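Local coordinates for avidin-related protein 4/5 (Gallus gallus, PDB 1Y55), which binds biotin with high affinity as a thermostable, avidin-family relative of egg-white avidin, at the interface of chains A and B. Coordinates in Å, arbitrary orientation; residue numbers count along the deposited sequence, not the author numbering. Chains: chain A/B, Avidin-related protein 4/5.

The interface of chains A and B. Residues chain A 67-68, 71-74; chain B 52-54, 61.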
ATOM      1  N   HIS A  67      11.618  15.077   1.699  1.00  7.91           N
ATOM      2  CA  HIS A  67      10.927  16.315   1.368  1.00  8.29           C
ATOM      3  C   HIS A  67      11.419  16.759  -0.010  1.00  8.35           C
ATOM      4  O   HIS A  67      12.524  17.283  -0.151  1.00  9.29           O
ATOM      5  CB  HIS A  67      11.194  17.392   2.441  1.00  9.06           C
ATOM      6  CG  HIS A  67      10.889  18.794   2.003  1.00  9.74           C
ATOM      7  ND1 HIS A  67       9.829  19.577   2.421  1.00 12.90           N
ATOM      8  CD2 HIS A  67      11.578  19.555   1.126  1.00  9.50           C
ATOM      9  CE1 HIS A  67       9.910  20.767   1.834  1.00 11.19           C
ATOM     10  NE2 HIS A  67      10.958  20.770   1.032  1.00 13.10           N
ATOM     11  N   TRP A  68      10.617  16.545  -1.047  1.00  8.33           N
ATOM     12  CA  TRP A  68      11.041  16.906  -2.390  1.00  8.40           C
ATOM     13  C   TRP A  68      11.165  18.431  -2.475  1.00  8.97           C
ATOM     14  O   TRP A  68      10.239  19.156  -2.119  1.00  9.80           O
ATOM     15  CB  TRP A  68      10.057  16.363  -3.426  1.00  8.46           C
ATOM     16  CG  TRP A  68       9.953  14.873  -3.330  1.00  8.01           C
ATOM     17  CD1 TRP A  68       8.894  14.167  -2.842  1.00  7.71           C
ATOM     18  CD2 TRP A  68      10.986  13.902  -3.605  1.00  7.59           C
ATOM     19  NE1 TRP A  68       9.181  12.825  -2.832  1.00  7.53           N
ATOM     20  CE2 TRP A  68      10.458  12.636  -3.292  1.00  7.41           C
ATOM     21  CE3 TRP A  68      12.299  13.972  -4.103  1.00  8.01           C
ATOM     22  CZ2 TRP A  68      11.183  11.465  -3.463  1.00  7.22           C
ATOM     23  CZ3 TRP A  68      13.014  12.809  -4.279  1.00  7.70           C
ATOM     24  CH2 TRP A  68      12.460  11.576  -3.964  1.00  7.75           C
ATOM     25  N   SER A  71       8.721  19.891  -5.661  1.00 10.28           N
ATOM     26  CA  SER A  71       7.288  19.687  -5.754  1.00 10.67           C
ATOM     27  C   SER A  71       6.694  19.810  -4.364  1.00  9.95           C
ATOM     28  O   SER A  71       7.424  19.945  -3.384  1.00 10.98           O
ATOM     29  CB  SER A  71       6.975  18.332  -6.363  1.00 11.12           C
ATOM     30  OG  SER A  71       7.198  17.331  -5.411  1.00 12.25           O
ATOM     31  N   GLU A  72       5.371  19.750  -4.284  1.00  9.53           N
ATOM     32  CA  GLU A  72       4.669  19.812  -3.006  1.00  9.55           C
ATOM     33  C   GLU A  72       4.474  18.431  -2.382  1.00  8.45           C
ATOM     34  O   GLU A  72       3.845  18.319  -1.332  1.00  9.14           O
ATOM     35  CB  GLU A  72       3.309  20.519  -3.185  1.00 10.56           C
ATOM     36  CG  GLU A  72       3.442  21.972  -3.572  1.00 12.50           C
ATOM     37  CD  GLU A  72       4.274  22.723  -2.557  1.00 16.01           C
ATOM     38  OE1 GLU A  72       4.007  22.600  -1.333  1.00 18.23           O
ATOM     39  OE2 GLU A  72       5.233  23.402  -2.977  1.00 18.35           O
ATOM     40  N   SER A  73       5.015  17.396  -3.014  1.00  8.53           N
ATOM     41  CA  SER A  73       4.865  16.026  -2.575  1.00  8.04           C
ATOM     42  C   SER A  73       5.892  15.632  -1.503  1.00  7.84           C
ATOM     43  O   SER A  73       6.915  16.287  -1.314  1.00  8.03           O
ATOM     44  CB  SER A  73       5.001  15.085  -3.763  1.00  8.29           C
ATOM     45  OG  SER A  73       4.092  15.451  -4.768  1.00 10.88           O
ATOM     46  N   THR A  74       5.608  14.511  -0.854  1.00  7.28           N
ATOM     47  CA  THR A  74       6.496  13.920   0.140  1.00  7.07           C
ATOM     48  C   THR A  74       6.497  12.413  -0.075  1.00  6.78           C
ATOM     49  O   THR A  74       5.445  11.850  -0.341  1.00  7.15           O
ATOM     50  CB  THR A  74       5.990  14.226   1.557  1.00  7.28           C
ATOM     51  OG1 THR A  74       5.997  15.638   1.784  1.00  8.05           O
ATOM     52  CG2 THR A  74       6.897  13.627   2.619  1.00  7.92           C
TER
ATOM     53  N   ILE B  52       9.348  15.481   8.345  1.00  8.06           N
ATOM     54  CA  ILE B  52       9.466  16.734   7.600  1.00  8.31           C
ATOM     55  C   ILE B  52       8.120  17.058   6.970  1.00  8.38           C
ATOM     56  O   ILE B  52       7.493  16.178   6.365  1.00  8.58           O
ATOM     57  CB  ILE B  52      10.533  16.692   6.469  1.00  8.79           C
ATOM     58  CG1 ILE B  52      11.803  15.917   6.842  1.00  9.46           C
ATOM     59  CG2 ILE B  52      10.870  18.127   6.053  1.00  9.05           C
ATOM     60  CD1 ILE B  52      12.736  15.716   5.671  1.00  9.83           C
ATOM     61  N   GLN B  53       7.696  18.315   7.093  1.00  9.37           N
ATOM     62  CA  GLN B  53       6.561  18.849   6.360  1.00  9.92           C
ATOM     63  C   GLN B  53       7.024  19.913   5.380  1.00 10.09           C
ATOM     64  O   GLN B  53       8.097  20.501   5.537  1.00 11.80           O
ATOM     65  CB  GLN B  53       5.515  19.462   7.299  1.00 10.66           C
ATOM     66  CG  GLN B  53       5.943  20.733   7.998  1.00 12.31           C
ATOM     67  CD  GLN B  53       4.764  21.483   8.573  1.00 13.65           C
ATOM     68  OE1 GLN B  53       4.204  22.372   7.909  1.00 16.57           O
ATOM     69  NE2 GLN B  53       4.378  21.138   9.779  1.00 14.90           N
ATOM     70  N   HIS B  54       6.179  20.206   4.404  1.00  9.40           N
ATOM     71  CA  HIS B  54       6.365  21.388   3.593  1.00  9.85           C
ATOM     72  C   HIS B  54       5.980  22.629   4.379  1.00 10.96           C
ATOM     73  O   HIS B  54       5.031  22.642   5.135  1.00 12.74           O
ATOM     74  CB  HIS B  54       5.563  21.262   2.317  1.00  9.60           C
ATOM     75  CG  HIS B  54       6.181  20.321   1.340  1.00  9.81           C
ATOM     76  ND1 HIS B  54       6.113  18.948   1.407  1.00 11.61           N
ATOM     77  CD2 HIS B  54       6.914  20.603   0.250  1.00 10.64           C
ATOM     78  CE1 HIS B  54       6.792  18.438   0.392  1.00  9.21           C
ATOM     79  NE2 HIS B  54       7.273  19.424  -0.331  1.00 13.30           N
ATOM     80  N   THR B  61       1.750  18.714   2.712  1.00  8.70           N
ATOM     81  CA  THR B  61       2.056  17.293   2.832  1.00  8.11           C
ATOM     82  C   THR B  61       3.242  17.146   3.809  1.00  8.00           C
ATOM     83  O   THR B  61       4.008  18.084   4.070  1.00  8.50           O
ATOM     84  CB  THR B  61       2.331  16.685   1.516  1.00  8.02           C
ATOM     85  OG1 THR B  61       1.302  16.816   0.529  1.00 11.85           O
ATOM     86  CG2 THR B  61       3.633  16.946   1.039  1.00  5.43           C
TER
HETATM   87  O   HOH W   1       2.916  20.381   0.471  1.00 11.33           O
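B:His54 reaches across from chain B and lays its imidazole against that of A:His67, the two rings stacked with centroids 4.1 Å apart and planes 28° off parallel. With CG anti to the backbone N (chi1 162°), A:His67 carries its ring across to B:His54, and ND1 comes to lie over the centre of that ring. On the opposite face of B:His54 the carbonyl oxygen of A:Glu72 sits 3.4 Å above the plane, toward the rim, so the ring is held between an imidazole and a peptide oxygen. Its tip points into the turn of chain A: NE2 makes a weak, bent hydrogen bond to A:Ser71 O at 3.1 Å, and a longer, weak one to A:Trp68 O. The hydroxyl oxygen of A:Thr74 lies in the ring plane at its edge. An alanine in place of B:His54 would probably leave A:His67 without its stacking partner and the A:Ser71 carbonyl without this donor. Nearer the backbone of A:His67, CB packs against the CG2 methyl of B:Ile52 at 3.7 Å, the two side chains crossing at about a right angle. A:Glu72 bends at chi2 (-56°) and joins its carboxylate OE1 to water 1, which also reaches the main-chain carbonyl oxygen of A:Glu72 and, at 3.0 Å, the backbone N of B:Thr61. That bridge ties the two chains beside the ring. In the fold, A:His67 ends strand 61-67, the A:Ser71 to A:Ser73 stretch belongs to the turn leading into strand 74-83, and B:His54 follows strand 47-53 directly; the two-fold-symmetric interface repeats this patch with the chains exchanged, within the tetramer characteristic of avidins.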